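Local coordinates for protein probable enoyl-CoA hydratase/isomerase (Pseudomonas aeruginosa PAO1, PDB 5YLO) that probably acts as a Delta3,Delta2-enoyl-CoA isomerase of the crotonase family, with a likely role in the metabolism of unsaturated fatty acids, at residues Pro32-Leu37 / Glu87-Leu92; Val39-Cys44 / Gly94-Leu99. All coordinates share one frame; numbering follows the deposited sequence.

Interaction 1: Pro32-Leu37 / Glu87-Leu92; sequences PTLEAL and EAAHAL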
loop_
_atom_site.group_PDB
_atom_site.type_symbol
_atom_site.label_atom_id
_atom_site.label_comp_id
_atom_site.label_asym_id
_atom_site.label_seq_id
_atom_site.Cartn_x
_atom_site.Cartn_y
_atom_site.Cartn_z
ATOM N N PRO A 32 27.944 17.933 10.428
ATOM C CA PRO A 32 27.430 19.227 10.917
ATOM C C PRO A 32 26.006 19.515 10.477
ATOM O O PRO A 32 25.211 20.013 11.281
ATOM C CB PRO A 32 28.422 20.236 10.337
ATOM C CG PRO A 32 29.671 19.483 10.167
ATOM C CD PRO A 32 29.242 18.102 9.742
ATOM N N THR A 33 25.665 19.227 9.219
ATOM C CA THR A 33 24.296 19.431 8.756
ATOM C C THR A 33 23.336 18.481 9.461
ATOM O O THR A 33 22.279 18.899 9.952
ATOM C CB THR A 33 24.222 19.241 7.240
ATOM O OG1 THR A 33 25.372 19.839 6.629
ATOM C CG2 THR A 33 22.970 19.888 6.676
ATOM N N LEU A 34 23.692 17.194 9.519
ATOM C CA LEU A 34 22.854 16.211 10.199
ATOM C C LEU A 34 22.549 16.646 11.624
ATOM O O LEU A 34 21.385 16.705 12.027
ATOM C CB LEU A 34 23.531 14.840 10.189
ATOM C CG LEU A 34 23.788 14.194 8.827
ATOM C CD1 LEU A 34 24.600 12.916 8.982
ATOM C CD2 LEU A 34 22.480 13.918 8.101
ATOM N N GLU A 35 23.588 16.995 12.390
ATOM C CA GLU A 35 23.400 17.351 13.794
ATOM C C GLU A 35 22.615 18.650 13.953
ATOM O O GLU A 35 21.779 18.766 14.856
ATOM C CB GLU A 35 24.754 17.464 14.495
ATOM C CG GLU A 35 25.472 16.141 14.691
ATOM C CD GLU A 35 26.624 16.249 15.673
ATOM O OE1 GLU A 35 27.790 16.104 15.250
ATOM O OE2 GLU A 35 26.362 16.490 16.870
ATOM N N ALA A 36 22.878 19.642 13.099
ATOM C CA ALA A 36 22.201 20.929 13.237
ATOM C C ALA A 36 20.700 20.782 13.023
ATOM O O ALA A 36 19.895 21.203 13.862
ATOM C CB ALA A 36 22.793 21.943 12.257
ATOM N N LEU A 37 20.308 20.184 11.896
ATOM C CA LEU A 37 18.900 19.881 11.656
ATOM C C LEU A 37 18.351 18.970 12.749
ATOM O O LEU A 37 17.190 19.093 13.154
ATOM C CB LEU A 37 18.755 19.241 10.273
ATOM C CG LEU A 37 17.390 18.964 9.644
ATOM C CD1 LEU A 37 16.503 20.187 9.722
ATOM C CD2 LEU A 37 17.568 18.526 8.194
ATOM N N GLU A 87 25.491 6.924 12.175
ATOM C CA GLU A 87 24.811 7.093 13.454
ATOM C C GLU A 87 24.064 8.420 13.509
ATOM O O GLU A 87 22.940 8.489 14.020
ATOM C CB GLU A 87 25.821 6.989 14.600
ATOM C CG GLU A 87 26.431 5.596 14.793
ATOM C CD GLU A 87 27.307 5.155 13.628
ATOM O OE1 GLU A 87 28.047 6.000 13.085
ATOM O OE2 GLU A 87 27.242 3.967 13.244
ATOM N N ALA A 88 24.669 9.486 12.979
ATOM C CA ALA A 88 24.015 10.790 12.991
ATOM C C ALA A 88 22.836 10.831 12.026
ATOM O O ALA A 88 21.818 11.473 12.309
ATOM C CB ALA A 88 25.024 11.886 12.648
ATOM N N ALA A 89 22.955 10.155 10.880
ATOM C CA ALA A 89 21.876 10.171 9.898
ATOM C C ALA A 89 20.663 9.389 10.390
ATOM O O ALA A 89 19.526 9.860 10.272
ATOM C CB ALA A 89 22.371 9.616 8.563
ATOM N N HIS A 90 20.885 8.196 10.952
ATOM C CA HIS A 90 19.769 7.373 11.411
ATOM C C HIS A 90 19.032 8.016 12.578
ATOM O O HIS A 90 17.813 7.853 12.704
ATOM C CB HIS A 90 20.260 5.980 11.801
ATOM C CG HIS A 90 20.648 5.126 10.635
ATOM N ND1 HIS A 90 21.040 3.812 10.773
ATOM C CD2 HIS A 90 20.701 5.398 9.309
ATOM C CE1 HIS A 90 21.320 3.312 9.583
ATOM N NE2 HIS A 90 21.123 4.253 8.677
ATOM N N ALA A 91 19.743 8.742 13.443
ATOM C CA ALA A 91 19.059 9.468 14.507
ATOM C C ALA A 91 18.202 10.590 13.936
ATOM O O ALA A 91 17.105 10.860 14.440
ATOM C CB ALA A 91 20.070 10.018 15.511
ATOM N N LEU A 92 18.679 11.243 12.873
ATOM C CA LEU A 92 17.921 12.330 12.260
ATOM C C LEU A 92 16.688 11.805 11.533
ATOM O O LEU A 92 15.595 12.368 11.661
ATOM C CB LEU A 92 18.814 13.116 11.300
ATOM C CG LEU A 92 18.112 14.105 10.365
ATOM C CD1 LEU A 92 17.482 15.247 11.148
ATOM C CD2 LEU A 92 19.081 14.635 9.321
#
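Leu34 and Leu92 lead a buried, wholly apolar helix-to-helix contact in the crotonase fold, where helix 31-46 lies beside helix 85-97. The two segments run nearly in the same direction, their axes 30° apart and 9.1 Å from each other at closest approach. Ala88 and Ala89 offer a low surface on which Leu34 lies, and one turn on Leu92 meets Leu34 and Leu37 with its own branches.

Leu34 spreads its two methyls over different neighbours. Its chi1 of -62° sends CG toward helix 85-97, anti to its own carbonyl carbon, and chi2 of 174° then places Leu34 CD1 3.8 Å from Ala88 CB. The same methyl also lies against the backbone of the next residue, Leu34 CD1 to Ala89 N being 3.7 Å, with Ala89 CB close by. The other branch turns toward Leu92, whose side chain crosses that of Leu34 at about a right angle.

Leu92 in turn serves two leucines of helix 31-46, one with each methyl. Leu118 of helix 114-120 touches both Leu37 and Leu92, while Leu18 and Leu20 of strand 15-20 pack on Leu37, which joins the helix pair to the hydrophobic core over the sheet. On the far side of helix 85-97, His90 packs on Leu229 of a second subunit. Within the seam, Leu92 CD2 meets Leu34 CD2 at 3.7 Å, and Leu92 CD1 rests 4.0 Å from Leu37 CG.

Interaction 2: Val39-Cys44 / Gly94-Leu99; sequences VRLDAC and GRLHAL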
loop_
_atom_site.group_PDB
_atom_site.type_symbol
_atom_site.label_atom_id
_atom_site.label_comp_id
_atom_site.label_asym_id
_atom_site.label_seq_id
_atom_site.Cartn_x
_atom_site.Cartn_y
_atom_site.Cartn_z
ATOM N N VAL A 39 19.183 18.955 15.929
ATOM C CA VAL A 39 18.881 19.702 17.148
ATOM C C VAL A 39 17.757 20.706 16.910
ATOM O O VAL A 39 16.909 20.923 17.784
ATOM C CB VAL A 39 20.153 20.386 17.686
ATOM C CG1 VAL A 39 19.851 21.166 18.959
ATOM C CG2 VAL A 39 21.235 19.354 17.944
ATOM N N ARG A 40 17.721 21.329 15.728
ATOM C CA ARG A 40 16.678 22.309 15.436
ATOM C C ARG A 40 15.302 21.656 15.383
ATOM O O ARG A 40 14.301 22.269 15.774
ATOM C CB ARG A 40 16.987 23.023 14.118
ATOM C CG ARG A 40 16.027 24.149 13.755
ATOM C CD ARG A 40 16.367 25.453 14.467
ATOM N NE ARG A 40 15.626 25.625 15.714
ATOM C CZ ARG A 40 14.437 26.214 15.806
ATOM N NH1 ARG A 40 13.842 26.331 16.983
ATOM N NH2 ARG A 40 13.836 26.688 14.724
ATOM N N LEU A 41 15.229 20.412 14.899
ATOM C CA LEU A 41 13.957 19.697 14.890
ATOM C C LEU A 41 13.432 19.489 16.305
ATOM O O LEU A 41 12.230 19.632 16.556
ATOM C CB LEU A 41 14.107 18.355 14.176
ATOM C CG LEU A 41 14.156 18.377 12.649
ATOM C CD1 LEU A 41 14.423 16.982 12.116
ATOM C CD2 LEU A 41 12.864 18.931 12.077
ATOM N N ASP A 42 14.320 19.145 17.241
ATOM C CA ASP A 42 13.903 18.982 18.630
ATOM C C ASP A 42 13.379 20.292 19.202
ATOM O O ASP A 42 12.441 20.296 20.008
ATOM C CB ASP A 42 15.067 18.452 19.467
ATOM C CG ASP A 42 14.714 18.314 20.936
ATOM O OD1 ASP A 42 14.038 17.327 21.294
ATOM O OD2 ASP A 42 15.117 19.189 21.732
ATOM N N ALA A 43 13.966 21.417 18.789
ATOM C CA ALA A 43 13.473 22.709 19.249
ATOM C C ALA A 43 12.088 23.004 18.685
ATOM O O ALA A 43 11.262 23.635 19.354
ATOM C CB ALA A 43 14.461 23.812 18.869
ATOM N N CYS A 44 11.811 22.549 17.461
ATOM C CA CYS A 44 10.502 22.802 16.863
ATOM C C CYS A 44 9.399 22.050 17.598
ATOM O O CYS A 44 8.309 22.593 17.812
ATOM C CB CYS A 44 10.516 22.429 15.382
ATOM S SG CYS A 44 11.492 23.543 14.345
ATOM N N GLY A 94 14.965 9.128 12.088
ATOM C CA GLY A 94 13.956 8.644 13.015
ATOM C C GLY A 94 13.128 9.750 13.642
ATOM O O GLY A 94 11.911 9.613 13.789
ATOM N N ARG A 95 13.807 10.809 14.092
ATOM C CA ARG A 95 13.160 11.971 14.715
ATOM C C ARG A 95 12.258 12.779 13.775
ATOM O O ARG A 95 11.150 13.166 14.149
ATOM C CB ARG A 95 14.211 12.890 15.343
ATOM C CG ARG A 95 13.640 14.160 15.951
ATOM C CD ARG A 95 14.732 15.013 16.577
ATOM N NE ARG A 95 15.408 14.319 17.669
ATOM C CZ ARG A 95 15.022 14.370 18.940
ATOM N NH1 ARG A 95 15.698 13.706 19.868
ATOM N NH2 ARG A 95 13.960 15.085 19.284
ATOM N N LEU A 96 12.736 13.028 12.559
ATOM C CA LEU A 96 11.962 13.749 11.553
ATOM C C LEU A 96 10.719 12.961 11.164
ATOM O O LEU A 96 9.629 13.526 11.025
ATOM C CB LEU A 96 12.818 14.035 10.320
ATOM C CG LEU A 96 12.105 14.804 9.206
ATOM C CD1 LEU A 96 11.650 16.170 9.703
ATOM C CD2 LEU A 96 13.006 14.941 7.988
ATOM N N HIS A 97 10.870 11.647 10.991
ATOM C CA HIS A 97 9.750 10.811 10.577
ATOM C C HIS A 97 8.653 10.784 11.634
ATOM O O HIS A 97 7.464 10.737 11.300
ATOM C CB HIS A 97 10.258 9.401 10.276
ATOM C CG HIS A 97 9.182 8.364 10.207
ATOM N ND1 HIS A 97 9.076 7.340 11.124
ATOM C CD2 HIS A 97 8.169 8.187 9.327
ATOM C CE1 HIS A 97 8.041 6.580 10.815
ATOM N NE2 HIS A 97 7.473 7.072 9.729
ATOM N N ALA A 98 9.032 10.821 12.911
ATOM C CA ALA A 98 8.090 10.748 14.021
ATOM C C ALA A 98 7.822 12.104 14.666
ATOM O O ALA A 98 7.282 12.150 15.775
ATOM C CB ALA A 98 8.601 9.765 15.075
ATOM N N LEU A 99 8.178 13.198 13.995
ATOM C CA LEU A 99 8.035 14.528 14.575
ATOM C C LEU A 99 6.570 14.842 14.862
ATOM O O LEU A 99 5.680 14.501 14.081
ATOM C CB LEU A 99 8.620 15.572 13.628
ATOM C CG LEU A 99 8.948 16.937 14.229
ATOM C CD1 LEU A 99 10.339 16.915 14.848
ATOM C CD2 LEU A 99 8.831 18.029 13.180
#
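Leu41 turns its CG anti to the carbonyl carbon (chi1 -77°) and enters the interface, while Arg95, its CG anti to the backbone N, runs straight to CD and then turns NE aside at chi3 (-62°). This pairing illustrates how one helix interface can combine an apolar floor with a charged margin.

In the floor, both methyls of Leu41 converge on Leu96. Leu41 CD1 lies 3.8 Å from Leu96 CD1 and equally near Leu96 CB, and Leu41 CD2 meets that same Leu96 methyl; the two side chains cross obliquely. Leu99, in the loop just past helix 85-97, comes in from beyond the helix end. Its CD1 packs 3.7 Å from the carbonyl oxygen Leu41 O and also borders Leu41 CB, at 4.1 Å. Below them, Leu18 of strand 15-20 touches Leu41, Leu55 of strand 52-56 touches Leu96 and Val53 of that strand touches Leu99.

At the margin, Asp42 and Arg95 form a salt bridge, with Asp42 OD1 3.0 Å from Arg95 NH2. The carboxylate and guanidinium planes stand 84° apart, so the pair meets through a single close oxygen-nitrogen approach instead of a coplanar, two-pronged one. Arg95 NH2 also passes 3.5 Å from Asp42 CB, and farther back Arg95 CD only skirts Leu41 CB at 4.2 Å. The other carboxylate oxygen, Asp42 OD2, pairs with Arg46, so two positive groups probably favour a charged aspartate.

Helix 31-46 is the connection of a beta-alpha-beta unit, joining the adjacent parallel strands 15-20 and 52-56, and helix 85-97, which leads to strand 103-107, packs beside it over the central sheet of the crotonase fold.

Overall arrangement
From the N terminus, the chain passes through strands 7-12 and 15-20 into helix 31-46, which supplies the first segment of both contacts. It then runs through strand 52-56 and helix 68-76 before helix 85-97 returns beside the earlier helix. Interaction 1 closes this long excursion at 87-92, and interaction 2 closes it again at 94-99. The segments alternate, so the closures cross rather than nest, as expected for successive contacts between helices running in similar directions. Their centres are 10 Å apart, and Leu92 CD1 touches Leu41 CD1 at 3.6 Å. This continuous seam ties together the helices preceding strands 52-56 and 103-107, neighbouring parallel strands of the sheet.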